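Local coordinates for nuclear inclusion protein A (Tobacco vein mottling virus, PDB 3MMG) that probably works as a 3C-type cysteine protease of the chymotrypsin-like clan, cutting the viral polyprotein at specific sites, at residues L98-P103 and E184-T189; F33-G36 and I41-N44; E78-I83 and D136-Q141; I35-Y40 and T189-A194; R9-I14 and S123-S128. The protein carries 3 engineered substitutions. One frame throughout, in Å; residues are numbered along the deposited sequence.

Interaction 1 of 5, residues L98-P103 and E184-T189; sequences LKFRQP and EKFVAT. With FMT (formic acid), chain E.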
# COMPACT_ATOMS: atom_id res chain seq x y z
N LEU A 98 -6.21 -12.90 -1.22
CA LEU A 98 -5.76 -11.93 -2.25
C LEU A 98 -4.50 -12.46 -2.95
O LEU A 98 -3.65 -13.08 -2.32
CB LEU A 98 -5.43 -10.57 -1.64
CG LEU A 98 -6.51 -9.76 -0.92
CD1 LEU A 98 -5.80 -8.59 -0.20
CD2 LEU A 98 -7.58 -9.29 -1.87
N LYS A 99 -4.39 -12.18 -4.26
CA LYS A 99 -3.17 -12.48 -5.02
C LYS A 99 -2.38 -11.21 -5.32
O LYS A 99 -2.97 -10.18 -5.69
CB LYS A 99 -3.50 -13.19 -6.34
CG LYS A 99 -4.30 -14.49 -6.17
CD LYS A 99 -3.52 -15.56 -5.47
CE LYS A 99 -4.36 -16.83 -5.37
NZ LYS A 99 -4.52 -17.25 -3.93
N PHE A 100 -1.05 -11.32 -5.19
CA PHE A 100 -0.09 -10.24 -5.45
C PHE A 100 0.89 -10.71 -6.52
O PHE A 100 1.38 -11.83 -6.47
CB PHE A 100 0.73 -9.86 -4.20
CG PHE A 100 -0.10 -9.44 -3.00
CD1 PHE A 100 -0.72 -10.39 -2.18
CD2 PHE A 100 -0.27 -8.09 -2.70
CE1 PHE A 100 -1.50 -10.01 -1.08
CE2 PHE A 100 -1.04 -7.69 -1.58
CZ PHE A 100 -1.65 -8.65 -0.77
N ARG A 101 1.24 -9.83 -7.45
CA ARG A 101 2.34 -10.15 -8.37
C ARG A 101 2.99 -8.88 -8.88
O ARG A 101 2.49 -7.81 -8.69
CB ARG A 101 1.85 -11.00 -9.53
CG ARG A 101 0.91 -10.33 -10.47
CD ARG A 101 0.65 -11.13 -11.75
NE ARG A 101 -0.46 -10.51 -12.48
CZ ARG A 101 -0.35 -9.47 -13.32
NH1 ARG A 101 0.83 -8.90 -13.58
NH2 ARG A 101 -1.44 -8.99 -13.90
N GLN A 102 4.11 -9.04 -9.56
CA GLN A 102 4.75 -7.88 -10.16
C GLN A 102 3.97 -7.45 -11.42
O GLN A 102 3.46 -8.31 -12.17
CB GLN A 102 6.15 -8.25 -10.62
CG GLN A 102 7.16 -8.52 -9.53
CD GLN A 102 8.54 -8.71 -10.16
OE1 GLN A 102 8.79 -9.71 -10.83
NE2 GLN A 102 9.41 -7.73 -9.98
N PRO A 103 3.94 -6.15 -11.72
CA PRO A 103 3.32 -5.69 -12.96
C PRO A 103 4.16 -6.07 -14.17
O PRO A 103 5.37 -6.32 -14.04
CB PRO A 103 3.32 -4.16 -12.86
CG PRO A 103 3.93 -3.81 -11.52
CD PRO A 103 4.55 -5.05 -10.95
N GLU A 184 8.28 -10.44 -6.69
CA GLU A 184 7.93 -11.81 -7.01
C GLU A 184 7.79 -12.62 -5.71
O GLU A 184 8.53 -12.37 -4.76
CB GLU A 184 9.05 -12.44 -7.84
CG GLU A 184 8.64 -13.65 -8.68
CD GLU A 184 9.83 -14.27 -9.44
OE1 GLU A 184 10.95 -13.70 -9.42
OE2 GLU A 184 9.64 -15.34 -10.06
N LYS A 185 6.84 -13.55 -5.70
CA LYS A 185 6.62 -14.50 -4.59
C LYS A 185 6.45 -13.77 -3.25
O LYS A 185 6.99 -14.19 -2.21
CB LYS A 185 7.79 -15.49 -4.53
CG LYS A 185 7.82 -16.39 -5.76
CD LYS A 185 9.00 -17.33 -5.76
CE LYS A 185 9.01 -18.13 -7.06
NZ LYS A 185 10.36 -18.72 -7.32
N PHE A 186 5.69 -12.68 -3.30
CA PHE A 186 5.55 -11.82 -2.14
C PHE A 186 4.94 -12.54 -0.92
O PHE A 186 5.50 -12.46 0.17
CB PHE A 186 4.70 -10.58 -2.50
CG PHE A 186 4.37 -9.72 -1.31
CD1 PHE A 186 5.37 -9.06 -0.61
CD2 PHE A 186 3.03 -9.57 -0.90
CE1 PHE A 186 5.05 -8.26 0.49
CE2 PHE A 186 2.72 -8.78 0.19
CZ PHE A 186 3.72 -8.12 0.89
N VAL A 187 3.79 -13.18 -1.12
CA VAL A 187 3.10 -13.91 -0.02
C VAL A 187 4.01 -14.99 0.61
O VAL A 187 4.23 -15.01 1.82
CB VAL A 187 1.75 -14.49 -0.51
CG1 VAL A 187 1.07 -15.34 0.58
CG2 VAL A 187 0.84 -13.34 -0.95
N ALA A 188 4.59 -15.84 -0.24
CA ALA A 188 5.48 -16.91 0.21
C ALA A 188 6.68 -16.38 0.99
O ALA A 188 6.99 -16.88 2.07
CB ALA A 188 5.94 -17.76 -0.98
N THR A 189 7.32 -15.35 0.46
CA THR A 189 8.56 -14.80 1.01
C THR A 189 8.38 -13.92 2.24
O THR A 189 9.20 -13.98 3.17
CB THR A 189 9.34 -14.00 -0.06
OG1 THR A 189 9.48 -14.80 -1.23
CG2 THR A 189 10.72 -13.57 0.44
C FMT E . -1.80 -15.40 -2.06
O1 FMT E . -2.87 -15.75 -1.55
O2 FMT E . -1.07 -16.13 -2.75
O HOH W 1 2.63 -13.39 -3.83
O HOH W 2 4.15 -11.71 -5.60

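Interaction 2 of 5, residues F33-G36 and I41-N44; sequences FGIG and IIAN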
# COMPACT_ATOMS: atom_id res chain seq x y z
N PHE A 33 -3.61 4.42 3.58
CA PHE A 33 -4.35 3.16 3.49
C PHE A 33 -3.39 2.00 3.64
O PHE A 33 -2.16 2.16 3.43
CB PHE A 33 -5.08 3.08 2.15
CG PHE A 33 -6.24 4.03 2.03
CD1 PHE A 33 -6.04 5.34 1.61
CD2 PHE A 33 -7.51 3.60 2.38
CE1 PHE A 33 -7.12 6.24 1.51
CE2 PHE A 33 -8.60 4.49 2.28
CZ PHE A 33 -8.39 5.81 1.84
N GLY A 34 -3.94 0.84 3.98
CA GLY A 34 -3.18 -0.41 4.01
C GLY A 34 -4.00 -1.56 3.47
O GLY A 34 -5.20 -1.41 3.14
N ILE A 35 -3.36 -2.72 3.36
CA ILE A 35 -4.02 -3.96 2.94
C ILE A 35 -3.88 -5.03 4.03
O ILE A 35 -2.77 -5.36 4.41
CB ILE A 35 -3.37 -4.51 1.64
CG1 ILE A 35 -3.38 -3.45 0.54
CG2 ILE A 35 -4.10 -5.81 1.16
CD1 ILE A 35 -2.52 -3.79 -0.69
N GLY A 36 -4.98 -5.54 4.54
CA GLY A 36 -4.93 -6.65 5.51
C GLY A 36 -4.83 -8.00 4.83
O GLY A 36 -5.43 -8.25 3.78
N ILE A 41 -0.66 -6.43 8.26
CA ILE A 41 -1.02 -5.20 7.56
C ILE A 41 0.12 -4.81 6.64
O ILE A 41 1.26 -4.70 7.09
CB ILE A 41 -1.25 -4.01 8.56
CG1 ILE A 41 -2.27 -4.41 9.64
CG2 ILE A 41 -1.70 -2.73 7.82
CD1 ILE A 41 -3.62 -4.74 9.11
N ILE A 42 -0.19 -4.63 5.36
CA ILE A 42 0.81 -4.26 4.35
C ILE A 42 0.63 -2.77 4.14
O ILE A 42 -0.50 -2.29 3.91
CB ILE A 42 0.53 -5.01 3.04
CG1 ILE A 42 0.72 -6.54 3.19
CG2 ILE A 42 1.38 -4.43 1.90
CD1 ILE A 42 -0.15 -7.36 2.24
N ALA A 43 1.72 -2.02 4.25
CA ALA A 43 1.62 -0.57 4.16
C ALA A 43 2.86 0.00 3.48
O ALA A 43 3.81 -0.73 3.20
CB ALA A 43 1.45 0.05 5.56
N ASN A 44 2.86 1.31 3.23
CA ASN A 44 4.10 1.99 2.80
C ASN A 44 5.08 2.07 3.97
O ASN A 44 4.67 2.31 5.10
CB ASN A 44 3.81 3.42 2.36
CG ASN A 44 2.87 3.49 1.17
OD1 ASN A 44 1.67 3.62 1.35
ND2 ASN A 44 3.41 3.35 -0.04
O HOH W 3 0.49 2.81 3.79

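Interaction 3 of 5, residues E78-I83 and D136-Q141; sequences EGRDII and DTSFWQ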
# COMPACT_ATOMS: atom_id res chain seq x y z
N GLU A 78 13.03 -4.73 1.70
CA GLU A 78 14.15 -3.80 1.65
C GLU A 78 14.37 -3.25 0.23
O GLU A 78 14.31 -4.00 -0.75
CB GLU A 78 15.43 -4.44 2.21
CG GLU A 78 15.39 -4.71 3.73
CD GLU A 78 15.52 -3.45 4.63
OE1 GLU A 78 15.37 -2.29 4.17
OE2 GLU A 78 15.75 -3.63 5.85
N GLY A 79 14.62 -1.94 0.12
CA GLY A 79 14.85 -1.32 -1.18
C GLY A 79 13.60 -0.69 -1.80
O GLY A 79 13.69 -0.00 -2.81
N ARG A 80 12.43 -0.90 -1.19
CA ARG A 80 11.22 -0.27 -1.72
C ARG A 80 10.26 0.17 -0.63
O ARG A 80 10.42 -0.23 0.52
CB ARG A 80 10.53 -1.16 -2.74
CG ARG A 80 9.82 -2.35 -2.11
CD ARG A 80 9.31 -3.32 -3.19
NE ARG A 80 10.45 -4.03 -3.79
CZ ARG A 80 10.39 -4.79 -4.88
NH1 ARG A 80 9.24 -4.96 -5.54
NH2 ARG A 80 11.50 -5.39 -5.32
N ASP A 81 9.28 0.99 -1.00
CA ASP A 81 8.40 1.65 -0.03
C ASP A 81 7.23 0.76 0.40
O ASP A 81 6.08 1.20 0.35
CB ASP A 81 7.90 2.98 -0.60
CG ASP A 81 7.13 3.81 0.43
OD1 ASP A 81 7.39 3.65 1.65
OD2 ASP A 81 6.28 4.60 -0.01
N ILE A 82 7.53 -0.48 0.80
CA ILE A 82 6.57 -1.44 1.36
C ILE A 82 7.09 -2.04 2.68
O ILE A 82 8.27 -2.38 2.81
CB ILE A 82 6.22 -2.58 0.37
CG1 ILE A 82 5.73 -1.99 -0.97
CG2 ILE A 82 5.14 -3.53 0.99
CD1 ILE A 82 5.40 -3.03 -2.06
N ILE A 83 6.18 -2.19 3.64
CA ILE A 83 6.50 -2.81 4.93
C ILE A 83 5.34 -3.71 5.32
O ILE A 83 4.20 -3.45 4.94
CB ILE A 83 6.81 -1.76 6.03
CG1 ILE A 83 7.38 -2.45 7.27
CG2 ILE A 83 5.57 -0.92 6.37
CD1 ILE A 83 8.34 -1.58 8.01
N ASP A 136 15.60 1.21 -12.51
CA ASP A 136 16.45 1.04 -11.32
C ASP A 136 15.70 1.30 -10.03
O ASP A 136 16.31 1.58 -8.98
CB ASP A 136 17.73 1.89 -11.43
CG ASP A 136 18.60 1.48 -12.61
OD1 ASP A 136 18.68 0.26 -12.90
OD2 ASP A 136 19.17 2.37 -13.26
N THR A 137 14.37 1.22 -10.10
CA THR A 137 13.55 1.36 -8.92
C THR A 137 12.42 0.33 -8.92
O THR A 137 12.24 -0.43 -9.88
CB THR A 137 12.88 2.77 -8.80
OG1 THR A 137 11.79 2.87 -9.73
CG2 THR A 137 13.88 3.92 -9.05
N SER A 138 11.68 0.32 -7.81
CA SER A 138 10.45 -0.46 -7.72
C SER A 138 9.22 0.39 -8.02
O SER A 138 8.08 -0.02 -7.75
CB SER A 138 10.35 -1.12 -6.35
OG SER A 138 11.31 -2.18 -6.24
N PHE A 139 9.43 1.58 -8.56
CA PHE A 139 8.32 2.49 -8.84
C PHE A 139 7.82 2.35 -10.27
O PHE A 139 8.61 2.19 -11.21
CB PHE A 139 8.71 3.96 -8.62
CG PHE A 139 8.98 4.34 -7.19
CD1 PHE A 139 7.94 4.37 -6.24
CD2 PHE A 139 10.28 4.67 -6.79
CE1 PHE A 139 8.21 4.73 -4.88
CE2 PHE A 139 10.55 5.02 -5.44
CZ PHE A 139 9.50 5.04 -4.49
N TRP A 140 6.50 2.43 -10.44
CA TRP A 140 5.88 2.52 -11.75
C TRP A 140 4.99 3.74 -11.82
O TRP A 140 4.20 4.00 -10.89
CB TRP A 140 4.98 1.31 -11.99
CG TRP A 140 5.70 0.01 -12.16
CD1 TRP A 140 6.37 -0.70 -11.20
CD2 TRP A 140 5.78 -0.76 -13.36
NE1 TRP A 140 6.88 -1.86 -11.74
CE2 TRP A 140 6.54 -1.92 -13.06
CE3 TRP A 140 5.29 -0.58 -14.68
CZ2 TRP A 140 6.81 -2.92 -14.03
CZ3 TRP A 140 5.57 -1.57 -15.64
CH2 TRP A 140 6.30 -2.74 -15.29
N GLN A 141 5.08 4.47 -12.91
CA GLN A 141 4.22 5.64 -13.09
C GLN A 141 2.77 5.23 -13.41
O GLN A 141 2.53 4.23 -14.11
CB GLN A 141 4.77 6.54 -14.21
CG GLN A 141 4.08 7.90 -14.27
CD GLN A 141 4.73 8.85 -15.27
OE1 GLN A 141 5.71 8.50 -15.93
NE2 GLN A 141 4.19 10.06 -15.37
O HOH W 4 12.26 1.60 -5.18
O HOH W 5 13.64 -1.09 -5.51

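Interaction 4 of 5, residues I35-Y40 and T189-A194; sequences IGFGPY and TYLDAA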
# COMPACT_ATOMS: atom_id res chain seq x y z
N ILE A 35 -3.36 -2.72 3.36
CA ILE A 35 -4.02 -3.96 2.94
C ILE A 35 -3.88 -5.03 4.03
O ILE A 35 -2.77 -5.36 4.41
CB ILE A 35 -3.37 -4.51 1.64
CG1 ILE A 35 -3.38 -3.45 0.54
CG2 ILE A 35 -4.10 -5.81 1.16
CD1 ILE A 35 -2.52 -3.79 -0.69
N GLY A 36 -4.98 -5.54 4.54
CA GLY A 36 -4.93 -6.65 5.51
C GLY A 36 -4.83 -8.00 4.83
O GLY A 36 -5.43 -8.25 3.78
N PHE A 37 -4.09 -8.91 5.47
CA PHE A 37 -3.92 -10.27 4.97
C PHE A 37 -3.54 -11.14 6.17
O PHE A 37 -2.47 -10.96 6.73
CB PHE A 37 -2.83 -10.29 3.89
CG PHE A 37 -2.70 -11.61 3.15
CD1 PHE A 37 -2.00 -12.67 3.71
CD2 PHE A 37 -3.23 -11.76 1.88
CE1 PHE A 37 -1.86 -13.88 3.03
CE2 PHE A 37 -3.10 -12.97 1.18
CZ PHE A 37 -2.42 -14.03 1.76
N GLY A 38 -4.43 -12.02 6.59
CA GLY A 38 -4.21 -12.75 7.84
C GLY A 38 -3.97 -11.77 8.98
O GLY A 38 -4.69 -10.80 9.11
N PRO A 39 -2.94 -12.03 9.81
CA PRO A 39 -2.61 -11.15 10.93
C PRO A 39 -1.71 -9.97 10.53
O PRO A 39 -1.18 -9.26 11.41
CB PRO A 39 -1.83 -12.09 11.85
CG PRO A 39 -1.07 -12.95 10.88
CD PRO A 39 -2.04 -13.20 9.76
N TYR A 40 -1.54 -9.76 9.22
CA TYR A 40 -0.60 -8.78 8.71
C TYR A 40 -1.30 -7.58 8.10
O TYR A 40 -2.38 -7.70 7.51
CB TYR A 40 0.30 -9.41 7.62
CG TYR A 40 0.93 -10.70 8.06
CD1 TYR A 40 0.56 -11.91 7.46
CD2 TYR A 40 1.90 -10.71 9.06
CE1 TYR A 40 1.13 -13.13 7.90
CE2 TYR A 40 2.47 -11.92 9.50
CZ TYR A 40 2.09 -13.11 8.91
OH TYR A 40 2.66 -14.31 9.33
N THR A 189 7.32 -15.35 0.46
CA THR A 189 8.56 -14.80 1.01
C THR A 189 8.38 -13.92 2.24
O THR A 189 9.20 -13.98 3.17
CB THR A 189 9.34 -14.00 -0.06
OG1 THR A 189 9.48 -14.80 -1.23
CG2 THR A 189 10.72 -13.57 0.44
N TYR A 190 7.34 -13.10 2.26
CA TYR A 190 7.19 -12.09 3.30
C TYR A 190 6.08 -12.42 4.31
O TYR A 190 6.18 -12.07 5.49
CB TYR A 190 7.00 -10.69 2.71
CG TYR A 190 8.26 -10.17 2.05
CD1 TYR A 190 8.56 -10.49 0.72
CD2 TYR A 190 9.16 -9.39 2.77
CE1 TYR A 190 9.73 -10.03 0.12
CE2 TYR A 190 10.32 -8.93 2.20
CZ TYR A 190 10.61 -9.25 0.87
OH TYR A 190 11.78 -8.77 0.31
N LEU A 191 5.03 -13.10 3.87
CA LEU A 191 3.91 -13.38 4.77
C LEU A 191 3.98 -14.78 5.36
O LEU A 191 3.83 -14.95 6.57
CB LEU A 191 2.56 -13.11 4.09
CG LEU A 191 2.44 -11.76 3.35
CD1 LEU A 191 1.04 -11.50 2.81
CD2 LEU A 191 2.86 -10.63 4.27
N ASP A 192 4.20 -15.78 4.52
CA ASP A 192 4.16 -17.18 4.96
C ASP A 192 5.42 -17.51 5.77
O ASP A 192 5.39 -18.38 6.65
CB ASP A 192 4.04 -18.14 3.77
CG ASP A 192 2.67 -18.09 3.09
OD1 ASP A 192 1.72 -17.53 3.66
OD2 ASP A 192 2.53 -18.62 1.97
N ALA A 193 6.50 -16.78 5.49
CA ALA A 193 7.81 -17.05 6.09
C ALA A 193 7.88 -16.68 7.57
O ALA A 193 7.62 -15.53 7.95
CB ALA A 193 8.90 -16.35 5.31
N ALA A 194 8.27 -17.66 8.39
CA ALA A 194 8.31 -17.50 9.85
C ALA A 194 9.48 -16.64 10.34
O ALA A 194 9.42 -16.03 11.41
CB ALA A 194 8.34 -18.88 10.54
O HOH W 6 5.34 -14.64 9.05

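Interaction 5 of 5, residues R9-I14 and S123-S128; sequences RDFNPI and SLVSES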
# COMPACT_ATOMS: atom_id res chain seq x y z
N ARG A 9 -15.71 -5.98 -13.83
CA ARG A 9 -14.87 -6.76 -12.90
C ARG A 9 -15.29 -6.49 -11.47
O ARG A 9 -15.72 -5.38 -11.16
CB ARG A 9 -13.37 -6.39 -13.09
CG ARG A 9 -12.39 -6.98 -12.04
CD ARG A 9 -10.90 -6.86 -12.46
NE ARG A 9 -10.55 -7.75 -13.56
CZ ARG A 9 -10.37 -9.06 -13.46
NH1 ARG A 9 -10.48 -9.69 -12.29
NH2 ARG A 9 -10.07 -9.76 -14.55
N ASP A 10 -15.14 -7.51 -10.62
CA ASP A 10 -15.50 -7.42 -9.21
C ASP A 10 -14.28 -7.09 -8.37
O ASP A 10 -13.39 -7.95 -8.20
CB ASP A 10 -16.08 -8.77 -8.75
CG ASP A 10 -16.84 -8.68 -7.42
OD1 ASP A 10 -16.54 -7.79 -6.61
OD2 ASP A 10 -17.75 -9.51 -7.17
N PHE A 11 -14.23 -5.87 -7.84
CA PHE A 11 -13.10 -5.47 -6.98
C PHE A 11 -13.44 -5.53 -5.50
O PHE A 11 -12.66 -5.09 -4.63
CB PHE A 11 -12.65 -4.03 -7.31
CG PHE A 11 -12.19 -3.87 -8.72
CD1 PHE A 11 -13.06 -3.42 -9.70
CD2 PHE A 11 -10.87 -4.14 -9.06
CE1 PHE A 11 -12.61 -3.25 -11.02
CE2 PHE A 11 -10.40 -3.97 -10.36
CZ PHE A 11 -11.28 -3.53 -11.33
N ASN A 12 -14.62 -6.03 -5.18
CA ASN A 12 -15.07 -6.00 -3.80
C ASN A 12 -14.24 -6.79 -2.81
O ASN A 12 -14.02 -6.32 -1.69
CB ASN A 12 -16.55 -6.37 -3.72
CG ASN A 12 -17.41 -5.29 -4.32
OD1 ASN A 12 -17.55 -4.22 -3.73
ND2 ASN A 12 -17.93 -5.55 -5.51
N PRO A 13 -13.77 -7.99 -3.20
CA PRO A 13 -12.89 -8.70 -2.25
C PRO A 13 -11.61 -7.94 -1.86
O PRO A 13 -11.13 -8.08 -0.72
CB PRO A 13 -12.52 -9.96 -3.02
CG PRO A 13 -13.70 -10.21 -3.93
CD PRO A 13 -14.07 -8.81 -4.38
N ILE A 14 -11.07 -7.16 -2.79
CA ILE A 14 -9.93 -6.28 -2.45
C ILE A 14 -10.32 -5.18 -1.49
O ILE A 14 -9.66 -4.99 -0.47
CB ILE A 14 -9.27 -5.70 -3.72
CG1 ILE A 14 -8.77 -6.85 -4.62
CG2 ILE A 14 -8.13 -4.73 -3.34
CD1 ILE A 14 -8.62 -6.45 -6.06
N SER A 123 -17.13 -0.29 -1.61
CA SER A 123 -15.97 -0.33 -2.50
C SER A 123 -15.91 0.87 -3.42
O SER A 123 -16.95 1.35 -3.92
CB SER A 123 -15.99 -1.61 -3.35
OG SER A 123 -17.19 -1.72 -4.12
N LEU A 124 -14.69 1.30 -3.72
CA LEU A 124 -14.45 2.41 -4.65
C LEU A 124 -13.43 1.97 -5.68
O LEU A 124 -12.48 1.27 -5.34
CB LEU A 124 -13.93 3.64 -3.89
CG LEU A 124 -14.65 3.97 -2.56
CD1 LEU A 124 -13.83 4.89 -1.70
CD2 LEU A 124 -15.98 4.54 -2.83
N VAL A 125 -13.61 2.37 -6.93
CA VAL A 125 -12.63 2.01 -7.95
C VAL A 125 -12.43 3.19 -8.91
O VAL A 125 -13.37 3.93 -9.20
CB VAL A 125 -13.00 0.70 -8.71
CG1 VAL A 125 -14.29 0.84 -9.50
CG2 VAL A 125 -11.86 0.28 -9.64
N SER A 126 -11.19 3.38 -9.35
CA SER A 126 -10.85 4.52 -10.22
C SER A 126 -10.93 4.12 -11.69
O SER A 126 -11.18 2.96 -12.03
CB SER A 126 -9.42 4.99 -9.97
OG SER A 126 -8.48 4.06 -10.50
N GLU A 127 -10.69 5.11 -12.57
CA GLU A 127 -10.45 4.76 -13.98
C GLU A 127 -9.17 3.94 -14.09
O GLU A 127 -8.29 4.01 -13.22
CB GLU A 127 -10.28 6.04 -14.82
CG GLU A 127 -11.58 6.75 -15.18
CD GLU A 127 -11.34 7.76 -16.28
OE1 GLU A 127 -10.76 8.83 -16.00
OE2 GLU A 127 -11.74 7.47 -17.43
N SER A 128 -9.06 3.19 -15.18
CA SER A 128 -7.84 2.38 -15.37
C SER A 128 -6.75 3.24 -15.99
O SER A 128 -7.03 4.19 -16.73
CB SER A 128 -8.09 1.15 -16.27
OG SER A 128 -8.34 1.52 -17.61

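Interaction 1 of 5, residues L98-P103 and E184-T189
F186 turns the edge of its ring, with CD2 leading, onto one face of the F100 ring in a T-shaped stack whose centroids are 5.2 Å apart and whose planes meet at 63°. F186 CD2 comes within 3.8 Å of F100 CG, so it sits over the rim of that ring. The torsion that takes F186 CG trans to the backbone N (chi1 173°) carries the ring towards F100. V187 closes the packed part with its CG2 branch, 3.6 Å from F100 CD1. The polar side is looser. No direct hydrogen bond joins the segments; one water links F100 O (2.9 Å) to F186 N, and another links F100 O weakly to V187 N. At one border Q102 CG merely leans on E184 N at 3.6 Å, its amide NE2 being held by E181. At the other, a formic acid molecule, probably from the crystallisation liquor, accepts from K99 NZ and lies against V187 CG2. F182 adds a third ring against both phenylalanines. The 98-103 segment, held by backbone hydrogen bonds of K99 and R101 to I163 of strand 163-171, thus runs between that barrel strand and helix 186-192, whose V187 reaches F37 of strand 28-37.

Interaction 2 of 5, residues F33-G36 and I41-N44
I35 and I42 face each other as an antiparallel hydrogen-bonded pair, closed by I35 N to I42 O at 2.9 Å and I42 N to I35 O at 2.8 Å. The two isoleucine side chains leave the sheet on the same face and touch through their beta carbons, I35 CB to I42 CB 4.2 Å. I42 CG1 stays beside the backbone N (chi1 -65°), which keeps that branch near I35 O. One step on, G36 and I41 form a non-hydrogen-bonded pair, with I41 CD1 lying 4.3 Å from G36 CA on the other face. G34, bare of a side chain, lets its CA approach I42 O to 3.3 Å. Beyond it the strands part, and a water takes over the bridging: it donates to F33 O (2.8 Å) and to N44 OD1 (2.8 Å) while accepting from N44 N. This water helps to hold the N44 side chain, whose ND2 is bonded in turn to D81 OD2 and H167 O. Further out, A43 pairs with I83, G34 with C19, and I42 rests on F100. This is a beta hairpin inside the N-terminal sheet of a chymotrypsin-like protease, and its exit at N44 meets D81, probably the aspartate of the catalytic triad.

Interaction 3 of 5, residues E78-I83 and D136-Q141
S138 places its hydroxyl oxygen over one face of the R80 guanidinium, with OG 3.1 Å from R80 CZ and above the centre of the group. No N-H points at this oxygen, so the contact is one of a polar atom on the face of a cation. R80 reaches it by folding: CG sits between the backbone N and the carbonyl carbon (chi1 73°), and a second bend at chi3 (72°) brings the guanidinium back along S138, while R80 CB packs on S138 CB at 3.6 Å. R80 NH1 forms a salt bridge with E181. The loop between strands 74-76 and 83-86 here faces the start of strand 139-142, across the cleft between the two halves of a chymotrypsin-like fold; D81, directly after R80, bonds H46, consistent with the Asp-His pair of the triad, and packs on an aromatic side chain of the bound peptide. Two waters bridge from G79 O, one to the hydroxyl S138 OG (2.7 Å), the other to S138 N (3.0 Å). With chi1 -72°, S138 OG lies beside the backbone N and faces the guanidinium. Just before it T137 OG1 accepts from F139 N at 2.9 Å, an ST turn.

Interaction 4 of 5, residues I35-Y40 and T189-A194
L191 enters between F37 and Y40. Its CB lies against the CD1 and CE1 side of the Y40 ring, 4.1 Å from Y40 CE1. At CG, placed beside the backbone N (chi1 -48°), the two branches separate. CD2 stays with the tyrosine, 4.1 Å from Y40 CD1, while CD1 goes over a face of the F37 ring as a CH-pi contact, 3.8 Å from the centroid and 29° off the normal. The methyl is displaced towards one side of that ring, and at 3.4 Å from F37 CD1 the packing is close. Both aromatic residues belong to the end of a beta hairpin: F37 to Y40 is a type II' turn, with G38 at the second position at positive phi and the backbone bonds F37 N to Y40 O and Y40 N to F37 O closing the two-residue loop. Within this turn P39 CG covers the middle of one face of the Y40 ring, 3.6 Å above it, and the W197 ring meets Y40 nearly parallel. The polar tip of Y40 runs on past L191 towards residues 191-193, where a water accepts from Y40 OH (2.7 Å) and donates to L191 O (2.9 Å) and A193 O (2.7 Å). K75 NZ bonds Y190 O and A193 O as well.

Interaction 5 of 5, residues R9-I14 and S123-S128
V125 and F11 make the apolar half of this contact. The CG2 methyl of V125 stands over a face of the F11 ring, 4.0 Å from the centroid and 17° off the normal, a CH-pi contact in which it touches the CD1 and CE1 side of the ring, with F11 CE1 at 3.9 Å. V125 CG1 takes the position between backbone N and carbonyl carbon (chi1 64°), which leaves CG2, anti to N, as the branch that meets F11. The opposite face of the ring carries R9 CG, 3.7 Å above the plane, so that the phenyl is held between two aliphatic groups. In the hydrogen-bonded half, S123 OG donates to N12 OD1 over 2.6 Å, a short bond that arrives tilted 33° from the carbonyl plane. The amide of N12 is fixed from behind by D10, whose OD1 accepts from N12 N (3.0 Å), an Asx turn, and again from N12 ND2 (2.9 Å), the latter from above the carboxylate plane. D10 thus sets the rotation of the amide that presents OD1 to S123. The start of helix 12-15 is laid by this means over strand 121-133 of the C-terminal barrel, with F11 reaching V112 of strand 109-116 and V156 of strand 154-157.

From the N terminus, interaction 5 is the first to open: residues 9-14 meet 123-128 and close a loop that holds the N-terminal sheet and the first barrel strand. Inside that loop interaction 2 closes the short hairpin 33-44. The same strand end starts interaction 4, whose partner comes only at 189-194, so 4 crosses 5 and spans most of the chain. Within 4 lie interaction 3 (78-83 to 136-141) and interaction 1 (98-103 to 184-189), which cross each other and both cross 5. Interactions 1 and 4 share helix 186-192 through T189, tying the N-terminal sheet to the linker and the barrel, while L98 touches the segments of 2, 4 and 5.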